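Local coordinates for protein Exo-poly-alpha-D-galacturonosidase (PDB 3JUR) that probably hydrolyses polygalacturonate chains of pectin, as a hyperthermoactive exopolygalacturonase of glycosyl hydrolase family 28 built on a right-handed parallel beta-helix, at residues 40-45 with 94-99; 165-170 with 180-185. All blocks are in the same frame, centred on the assembly; numbering follows the deposited sequence.

Interaction 1 of 2, residues 40-45 with 94-99; sequences RTDCSE and PERYLP
A single salt bridge at the protein surface, Asp-42 to Arg-96, ties the turn leading into helix 44-57 to the loop that follows strand 87-90 of the beta-helix. Arg-96 reaches across with its chain extended from CG to NE, and its NH1 gives a nearly straight hydrogen bond (168°) to Asp-42 OD2 at 2.8 Å. The acceptor lies in the guanidinium plane, yet the donor stands above the carboxylate plane, the two planes being 69° apart. NH1 alone makes the short bond, to OD2, rather than a paired, coplanar one. The carboxylate is held by its other oxygen: Asp-42 OD1 accepts from Ser-44 N at 3.1 Å, forming an Asx turn, and from Ser-44 OG at 2.7 Å through its syn lone pair. A water donates to Ser-44 OG (3.0 Å) and accepts from Arg-96 NH1 (3.0 Å), giving a second, indirect link. A leucine in place of Arg-96 would probably leave Asp-42 OD2 without its charged mate and the water without its donor. Ser-44 OG is also hydrogen-bonded to Gly-72 N of strand 68-75, which places the bridge beside that strand, and Arg-96 packs on Ile-91, just beyond strand 87-90.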
ATOM      1  N   ARG D  40      38.828   4.281 -47.865  1.00 27.46           N
ATOM      2  CA  ARG D  40      38.835   3.777 -49.243  1.00 27.42           C
ATOM      3  C   ARG D  40      39.911   2.709 -49.441  1.00 27.11           C
ATOM      4  O   ARG D  40      39.666   1.688 -50.086  1.00 27.25           O
ATOM      5  CB  ARG D  40      39.050   4.920 -50.239  1.00 27.69           C
ATOM      6  CG  ARG D  40      37.951   5.980 -50.251  1.00 28.72           C
ATOM      7  CD  ARG D  40      38.471   7.322 -50.767  1.00 29.83           C
ATOM      8  NE  ARG D  40      38.491   7.391 -52.226  1.00 31.29           N
ATOM      9  CZ  ARG D  40      39.576   7.241 -52.988  1.00 32.33           C
ATOM     10  NH1 ARG D  40      40.766   7.005 -52.444  1.00 32.86           N
ATOM     11  NH2 ARG D  40      39.469   7.328 -54.307  1.00 32.18           N
ATOM     12  N   THR D  41      41.094   2.953 -48.883  1.00 26.61           N
ATOM     13  CA  THR D  41      42.227   2.036 -48.998  1.00 26.17           C
ATOM     14  C   THR D  41      41.990   0.764 -48.192  1.00 26.06           C
ATOM     15  O   THR D  41      41.518   0.820 -47.048  1.00 25.88           O
ATOM     16  CB  THR D  41      43.536   2.705 -48.520  1.00 26.13           C
ATOM     17  OG1 THR D  41      43.769   3.894 -49.283  1.00 25.93           O
ATOM     18  CG2 THR D  41      44.728   1.769 -48.690  1.00 26.41           C
ATOM     19  N   ASP D  42      42.314  -0.376 -48.795  1.00 25.65           N
ATOM     20  CA  ASP D  42      42.251  -1.657 -48.106  1.00 25.70           C
ATOM     21  C   ASP D  42      43.449  -1.785 -47.172  1.00 25.58           C
ATOM     22  O   ASP D  42      44.584  -1.932 -47.625  1.00 25.28           O
ATOM     23  CB  ASP D  42      42.223  -2.817 -49.106  1.00 25.80           C
ATOM     24  CG  ASP D  42      41.904  -4.157 -48.450  1.00 26.14           C
ATOM     25  OD1 ASP D  42      41.755  -4.206 -47.212  1.00 25.66           O
ATOM     26  OD2 ASP D  42      41.803  -5.168 -49.181  1.00 27.16           O
ATOM     27  N   CYS D  43      43.188  -1.719 -45.868  1.00 25.31           N
ATOM     28  CA  CYS D  43      44.246  -1.794 -44.863  1.00 25.53           C
ATOM     29  C   CYS D  43      44.431  -3.202 -44.298  1.00 25.35           C
ATOM     30  O   CYS D  43      45.135  -3.373 -43.303  1.00 25.38           O
ATOM     31  CB  CYS D  43      43.986  -0.800 -43.724  1.00 25.65           C
ATOM     32  SG  CYS D  43      43.599   0.881 -44.261  1.00 27.33           S
ATOM     33  N   SER D  44      43.811  -4.201 -44.931  1.00 25.43           N
ATOM     34  CA  SER D  44      43.875  -5.598 -44.467  1.00 25.48           C
ATOM     35  C   SER D  44      45.300  -6.070 -44.165  1.00 25.63           C
ATOM     36  O   SER D  44      45.573  -6.579 -43.075  1.00 25.56           O
ATOM     37  CB  SER D  44      43.225  -6.547 -45.481  1.00 25.55           C
ATOM     38  OG  SER D  44      41.826  -6.342 -45.576  1.00 25.09           O
ATOM     39  N   GLU D  45      46.197  -5.887 -45.133  1.00 25.75           N
ATOM     40  CA  GLU D  45      47.602  -6.293 -45.007  1.00 26.14           C
ATOM     41  C   GLU D  45      48.377  -5.415 -44.033  1.00 25.87           C
ATOM     42  O   GLU D  45      49.342  -5.867 -43.409  1.00 25.89           O
ATOM     43  CB  GLU D  45      48.297  -6.277 -46.372  1.00 26.23           C
ATOM     44  CG  GLU D  45      47.893  -7.416 -47.287  1.00 27.83           C
ATOM     45  CD  GLU D  45      48.437  -8.759 -46.825  1.00 29.96           C
ATOM     46  OE1 GLU D  45      49.672  -8.960 -46.870  1.00 30.61           O
ATOM     47  OE2 GLU D  45      47.625  -9.617 -46.429  1.00 31.27           O
ATOM     48  N   PRO D  94      31.812 -11.421 -47.538  1.00 26.63           N
ATOM     49  CA  PRO D  94      32.041 -12.692 -46.831  1.00 26.44           C
ATOM     50  C   PRO D  94      33.311 -13.415 -47.279  1.00 26.12           C
ATOM     51  O   PRO D  94      33.992 -14.032 -46.459  1.00 25.83           O
ATOM     52  CB  PRO D  94      30.798 -13.515 -47.182  1.00 26.53           C
ATOM     53  CG  PRO D  94      29.747 -12.496 -47.447  1.00 26.69           C
ATOM     54  CD  PRO D  94      30.468 -11.377 -48.144  1.00 26.58           C
ATOM     55  N   GLU D  95      33.619 -13.319 -48.572  1.00 26.09           N
ATOM     56  CA  GLU D  95      34.834 -13.892 -49.156  1.00 26.11           C
ATOM     57  C   GLU D  95      36.088 -13.521 -48.356  1.00 25.76           C
ATOM     58  O   GLU D  95      36.989 -14.344 -48.180  1.00 25.71           O
ATOM     59  CB  GLU D  95      34.973 -13.443 -50.617  1.00 26.29           C
ATOM     60  CG  GLU D  95      35.637 -14.459 -51.534  1.00 27.93           C
ATOM     61  CD  GLU D  95      34.658 -15.474 -52.123  1.00 29.75           C
ATOM     62  OE1 GLU D  95      34.068 -16.275 -51.358  1.00 30.62           O
ATOM     63  OE2 GLU D  95      34.489 -15.476 -53.362  1.00 29.23           O
ATOM     64  N   ARG D  96      36.119 -12.287 -47.850  1.00 25.45           N
ATOM     65  CA  ARG D  96      37.236 -11.783 -47.041  1.00 24.91           C
ATOM     66  C   ARG D  96      37.424 -12.487 -45.699  1.00 24.39           C
ATOM     67  O   ARG D  96      38.469 -12.345 -45.069  1.00 24.09           O
ATOM     68  CB  ARG D  96      37.104 -10.272 -46.831  1.00 24.86           C
ATOM     69  CG  ARG D  96      37.322  -9.467 -48.110  1.00 24.60           C
ATOM     70  CD  ARG D  96      37.106  -7.993 -47.860  1.00 23.97           C
ATOM     71  NE  ARG D  96      37.273  -7.207 -49.074  1.00 23.26           N
ATOM     72  CZ  ARG D  96      38.401  -6.604 -49.441  1.00 22.37           C
ATOM     73  NH1 ARG D  96      39.493  -6.683 -48.687  1.00 22.20           N
ATOM     74  NH2 ARG D  96      38.430  -5.910 -50.568  1.00 20.72           N
ATOM     75  N   TYR D  97      36.419 -13.256 -45.282  1.00 24.25           N
ATOM     76  CA  TYR D  97      36.392 -13.880 -43.957  1.00 23.98           C
ATOM     77  C   TYR D  97      36.663 -15.382 -44.043  1.00 23.99           C
ATOM     78  O   TYR D  97      36.333 -16.156 -43.138  1.00 23.95           O
ATOM     79  CB  TYR D  97      35.067 -13.549 -43.248  1.00 23.76           C
ATOM     80  CG  TYR D  97      34.897 -12.057 -43.072  1.00 23.74           C
ATOM     81  CD1 TYR D  97      35.248 -11.433 -41.877  1.00 22.93           C
ATOM     82  CD2 TYR D  97      34.428 -11.258 -44.120  1.00 23.66           C
ATOM     83  CE1 TYR D  97      35.124 -10.057 -41.725  1.00 22.93           C
ATOM     84  CE2 TYR D  97      34.299  -9.879 -43.975  1.00 23.13           C
ATOM     85  CZ  TYR D  97      34.647  -9.288 -42.773  1.00 23.15           C
ATOM     86  OH  TYR D  97      34.523  -7.926 -42.617  1.00 24.12           O
ATOM     87  N   LEU D  98      37.284 -15.774 -45.148  1.00 24.00           N
ATOM     88  CA  LEU D  98      37.733 -17.139 -45.369  1.00 24.07           C
ATOM     89  C   LEU D  98      39.267 -17.146 -45.467  1.00 24.06           C
ATOM     90  O   LEU D  98      39.862 -16.111 -45.777  1.00 24.07           O
ATOM     91  CB  LEU D  98      37.096 -17.701 -46.647  1.00 24.15           C
ATOM     92  CG  LEU D  98      35.570 -17.846 -46.684  1.00 24.06           C
ATOM     93  CD1 LEU D  98      35.087 -18.094 -48.111  1.00 23.68           C
ATOM     94  CD2 LEU D  98      35.090 -18.951 -45.750  1.00 24.05           C
ATOM     95  N   PRO D  99      39.917 -18.302 -45.217  1.00 24.03           N
ATOM     96  CA  PRO D  99      39.346 -19.619 -44.901  1.00 23.80           C
ATOM     97  C   PRO D  99      38.588 -19.671 -43.582  1.00 23.58           C
ATOM     98  O   PRO D  99      38.754 -18.794 -42.720  1.00 23.49           O
ATOM     99  CB  PRO D  99      40.576 -20.542 -44.846  1.00 23.82           C
ATOM    100  CG  PRO D  99      41.742 -19.636 -44.662  1.00 24.08           C
ATOM    101  CD  PRO D  99      41.383 -18.370 -45.372  1.00 24.10           C
TER
HETATM  102  O   HOH W   1      40.151  -8.594 -46.498  1.00 27.81           O

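Interaction 2 of 2, residues 165-170 with 180-185; sequences KKLKEM and RVFGKG
The Phe-182 ring meets helix 161-173 through two apolar side chains, Leu-167 and Met-170, one turn apart. From Leu-167, methyl CD1 touches Phe-182 CE2 at 3.9 Å while CB lies 4.0 Å from Phe-182 CZ. Met-170 comes from the opposite direction to the phenylalanine, its chain extended beyond CG, and sets SD 3.9 Å from Phe-182 CZ. This is an oblique Met-aromatic contact: the sulfur is 5.0 Å from the centroid of the Phe-182 ring and 68° off its normal. Arg-180 joins through its aliphatic part, with CD 4.2 Å from Leu-167 CD1 and CG 4.3 Å from Met-170 SD. In Leu-167, CG anti to the backbone N (chi1 -180°) together with chi2 62° brings CD1 to the ring and to the Arg-180 methylenes. Further out, helix 161-173 and the loop after it pack as one apolar cluster on strand 108-112 of the small antiparallel pair 103-105/108-112: Leu-167 on Ile-108 and Leu-110, Phe-182 on Leu-110, with backbone hydrogen bonds from Arg-180 and Phe-182 to Tyr-111. His-186 adds an edge-to-face ring contact to Phe-182. The chemistry is divided: dispersion and sulfur-aromatic contacts join helix to loop, and CG and CD of Arg-180 pack as apolar groups, while its guanidinium, whose NE, NH1 and NH2 all have hydrogen-bond partners, is probably neutralised by its salt bridge to Asp-272.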
ATOM      1  N   LYS D 165      19.702 -25.949 -38.961  1.00 26.14           N
ATOM      2  CA  LYS D 165      19.127 -27.288 -38.886  1.00 26.33           C
ATOM      3  C   LYS D 165      20.208 -28.358 -39.047  1.00 26.38           C
ATOM      4  O   LYS D 165      20.286 -29.288 -38.244  1.00 26.41           O
ATOM      5  CB  LYS D 165      18.039 -27.440 -39.954  1.00 26.56           C
ATOM      6  CG  LYS D 165      17.343 -28.786 -39.997  1.00 27.08           C
ATOM      7  CD  LYS D 165      16.376 -28.842 -41.170  1.00 27.98           C
ATOM      8  CE  LYS D 165      15.790 -30.235 -41.364  1.00 28.56           C
ATOM      9  NZ  LYS D 165      14.844 -30.578 -40.272  1.00 29.29           N
ATOM     10  N   LYS D 166      21.046 -28.204 -40.075  1.00 26.49           N
ATOM     11  CA  LYS D 166      22.144 -29.140 -40.352  1.00 26.49           C
ATOM     12  C   LYS D 166      23.181 -29.184 -39.232  1.00 26.20           C
ATOM     13  O   LYS D 166      23.596 -30.264 -38.810  1.00 26.21           O
ATOM     14  CB  LYS D 166      22.827 -28.813 -41.686  1.00 26.56           C
ATOM     15  CG  LYS D 166      22.031 -29.238 -42.917  1.00 27.78           C
ATOM     16  CD  LYS D 166      22.881 -29.261 -44.192  1.00 29.06           C
ATOM     17  CE  LYS D 166      23.235 -27.859 -44.691  1.00 29.75           C
ATOM     18  NZ  LYS D 166      23.935 -27.927 -46.012  1.00 30.38           N
ATOM     19  N   LEU D 167      23.586 -28.007 -38.755  1.00 25.99           N
ATOM     20  CA  LEU D 167      24.552 -27.887 -37.660  1.00 25.71           C
ATOM     21  C   LEU D 167      24.097 -28.610 -36.384  1.00 25.75           C
ATOM     22  O   LEU D 167      24.900 -29.283 -35.729  1.00 25.52           O
ATOM     23  CB  LEU D 167      24.865 -26.408 -37.372  1.00 25.42           C
ATOM     24  CG  LEU D 167      25.866 -26.067 -36.259  1.00 25.06           C
ATOM     25  CD1 LEU D 167      27.254 -26.615 -36.559  1.00 24.94           C
ATOM     26  CD2 LEU D 167      25.929 -24.567 -36.021  1.00 24.32           C
ATOM     27  N   LYS D 168      22.819 -28.468 -36.038  1.00 26.07           N
ATOM     28  CA  LYS D 168      22.261 -29.137 -34.858  1.00 26.62           C
ATOM     29  C   LYS D 168      22.305 -30.655 -35.015  1.00 26.80           C
ATOM     30  O   LYS D 168      22.708 -31.372 -34.096  1.00 26.43           O
ATOM     31  CB  LYS D 168      20.827 -28.672 -34.588  1.00 26.61           C
ATOM     32  CG  LYS D 168      20.722 -27.243 -34.053  1.00 27.70           C
ATOM     33  CD  LYS D 168      19.263 -26.809 -33.949  1.00 28.75           C
ATOM     34  CE  LYS D 168      19.134 -25.425 -33.326  1.00 29.42           C
ATOM     35  NZ  LYS D 168      17.808 -24.812 -33.633  1.00 29.33           N
ATOM     36  N   GLU D 169      21.904 -31.132 -36.192  1.00 27.42           N
ATOM     37  CA  GLU D 169      21.927 -32.564 -36.501  1.00 28.29           C
ATOM     38  C   GLU D 169      23.328 -33.169 -36.427  1.00 28.43           C
ATOM     39  O   GLU D 169      23.501 -34.260 -35.889  1.00 28.32           O
ATOM     40  CB  GLU D 169      21.275 -32.837 -37.854  1.00 28.34           C
ATOM     41  CG  GLU D 169      19.785 -33.123 -37.742  1.00 29.93           C
ATOM     42  CD  GLU D 169      19.011 -32.809 -39.012  1.00 32.22           C
ATOM     43  OE1 GLU D 169      19.440 -33.233 -40.108  1.00 32.62           O
ATOM     44  OE2 GLU D 169      17.958 -32.140 -38.907  1.00 33.93           O
ATOM     45  N   MET D 170      24.319 -32.442 -36.944  1.00 29.07           N
ATOM     46  CA  MET D 170      25.723 -32.853 -36.865  1.00 29.65           C
ATOM     47  C   MET D 170      26.188 -33.001 -35.417  1.00 29.90           C
ATOM     48  O   MET D 170      26.824 -33.992 -35.066  1.00 30.29           O
ATOM     49  CB  MET D 170      26.624 -31.859 -37.599  1.00 29.66           C
ATOM     50  CG  MET D 170      26.539 -31.920 -39.110  1.00 30.34           C
ATOM     51  SD  MET D 170      27.255 -30.443 -39.872  1.00 32.34           S
ATOM     52  CE  MET D 170      27.404 -31.005 -41.574  1.00 31.01           C
ATOM     53  N   ARG D 180      32.650 -30.151 -39.434  1.00 25.82           N
ATOM     54  CA  ARG D 180      31.513 -29.238 -39.487  1.00 25.27           C
ATOM     55  C   ARG D 180      31.930 -27.963 -40.209  1.00 25.13           C
ATOM     56  O   ARG D 180      32.124 -26.915 -39.585  1.00 25.32           O
ATOM     57  CB  ARG D 180      31.015 -28.909 -38.077  1.00 25.09           C
ATOM     58  CG  ARG D 180      30.597 -30.109 -37.255  1.00 24.24           C
ATOM     59  CD  ARG D 180      30.080 -29.664 -35.901  1.00 22.61           C
ATOM     60  NE  ARG D 180      30.088 -30.751 -34.928  1.00 21.46           N
ATOM     61  CZ  ARG D 180      29.997 -30.582 -33.612  1.00 22.06           C
ATOM     62  NH1 ARG D 180      29.892 -29.361 -33.095  1.00 21.53           N
ATOM     63  NH2 ARG D 180      30.012 -31.636 -32.806  1.00 20.92           N
ATOM     64  N   VAL D 181      32.062 -28.062 -41.527  1.00 24.92           N
ATOM     65  CA  VAL D 181      32.599 -26.969 -42.335  1.00 24.80           C
ATOM     66  C   VAL D 181      31.482 -26.228 -43.066  1.00 24.55           C
ATOM     67  O   VAL D 181      30.727 -26.826 -43.836  1.00 25.01           O
ATOM     68  CB  VAL D 181      33.668 -27.478 -43.344  1.00 24.64           C
ATOM     69  CG1 VAL D 181      34.248 -26.325 -44.168  1.00 24.53           C
ATOM     70  CG2 VAL D 181      34.778 -28.222 -42.612  1.00 24.79           C
ATOM     71  N   PHE D 182      31.387 -24.927 -42.816  1.00 24.06           N
ATOM     72  CA  PHE D 182      30.383 -24.086 -43.465  1.00 23.72           C
ATOM     73  C   PHE D 182      31.059 -23.000 -44.306  1.00 23.31           C
ATOM     74  O   PHE D 182      31.753 -23.319 -45.268  1.00 23.40           O
ATOM     75  CB  PHE D 182      29.378 -23.539 -42.432  1.00 23.54           C
ATOM     76  CG  PHE D 182      28.501 -24.608 -41.832  1.00 23.95           C
ATOM     77  CD1 PHE D 182      27.211 -24.815 -42.308  1.00 24.29           C
ATOM     78  CD2 PHE D 182      28.981 -25.444 -40.826  1.00 23.39           C
ATOM     79  CE1 PHE D 182      26.405 -25.824 -41.777  1.00 23.99           C
ATOM     80  CE2 PHE D 182      28.183 -26.455 -40.293  1.00 23.71           C
ATOM     81  CZ  PHE D 182      26.892 -26.644 -40.768  1.00 23.69           C
ATOM     82  N   GLY D 183      30.871 -21.732 -43.956  1.00 22.97           N
ATOM     83  CA  GLY D 183      31.462 -20.644 -44.732  1.00 22.60           C
ATOM     84  C   GLY D 183      30.812 -20.484 -46.091  1.00 22.48           C
ATOM     85  O   GLY D 183      29.592 -20.317 -46.180  1.00 22.21           O
ATOM     86  N   LYS D 184      31.635 -20.548 -47.141  1.00 22.43           N
ATOM     87  CA  LYS D 184      31.216 -20.335 -48.534  1.00 22.42           C
ATOM     88  C   LYS D 184      30.069 -21.263 -48.935  1.00 22.29           C
ATOM     89  O   LYS D 184      30.159 -22.487 -48.781  1.00 22.08           O
ATOM     90  CB  LYS D 184      32.413 -20.526 -49.482  1.00 22.39           C
ATOM     91  CG  LYS D 184      32.255 -19.926 -50.876  1.00 22.91           C
ATOM     92  CD  LYS D 184      33.392 -20.388 -51.792  1.00 23.58           C
ATOM     93  CE  LYS D 184      33.609 -19.449 -52.974  1.00 24.55           C
ATOM     94  NZ  LYS D 184      32.585 -19.568 -54.047  1.00 24.35           N
ATOM     95  N   GLY D 185      28.994 -20.667 -49.448  1.00 22.36           N
ATOM     96  CA  GLY D 185      27.798 -21.416 -49.848  1.00 22.44           C
ATOM     97  C   GLY D 185      26.832 -21.658 -48.695  1.00 22.45           C
ATOM     98  O   GLY D 185      25.799 -22.304 -48.868  1.00 22.47           O
TER

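Overall arrangement
Both segments of interaction 1 precede those of interaction 2 in the sequence, and the two contacts lie about 23 Å apart between centres. They meet where segment 94-99 passes segment 180-185: Leu-98 CD1 packs on Lys-184 CB at 3.9 Å, and Leu-98 CD2 on Gly-183 CA at 4.1 Å. Glu-95 OE1 also comes to 3.6 Å from Lys-184 CE, as packing. Interaction 1 is polar and superficial, centred about 26 Å from the centre of the chain; interaction 2 is apolar and buried, centred about 22 Å from it. Interaction 1 joins the start of helix 44-57 to the loop after strand 87-90; interaction 2 joins helix 161-173 to the loop that follows it.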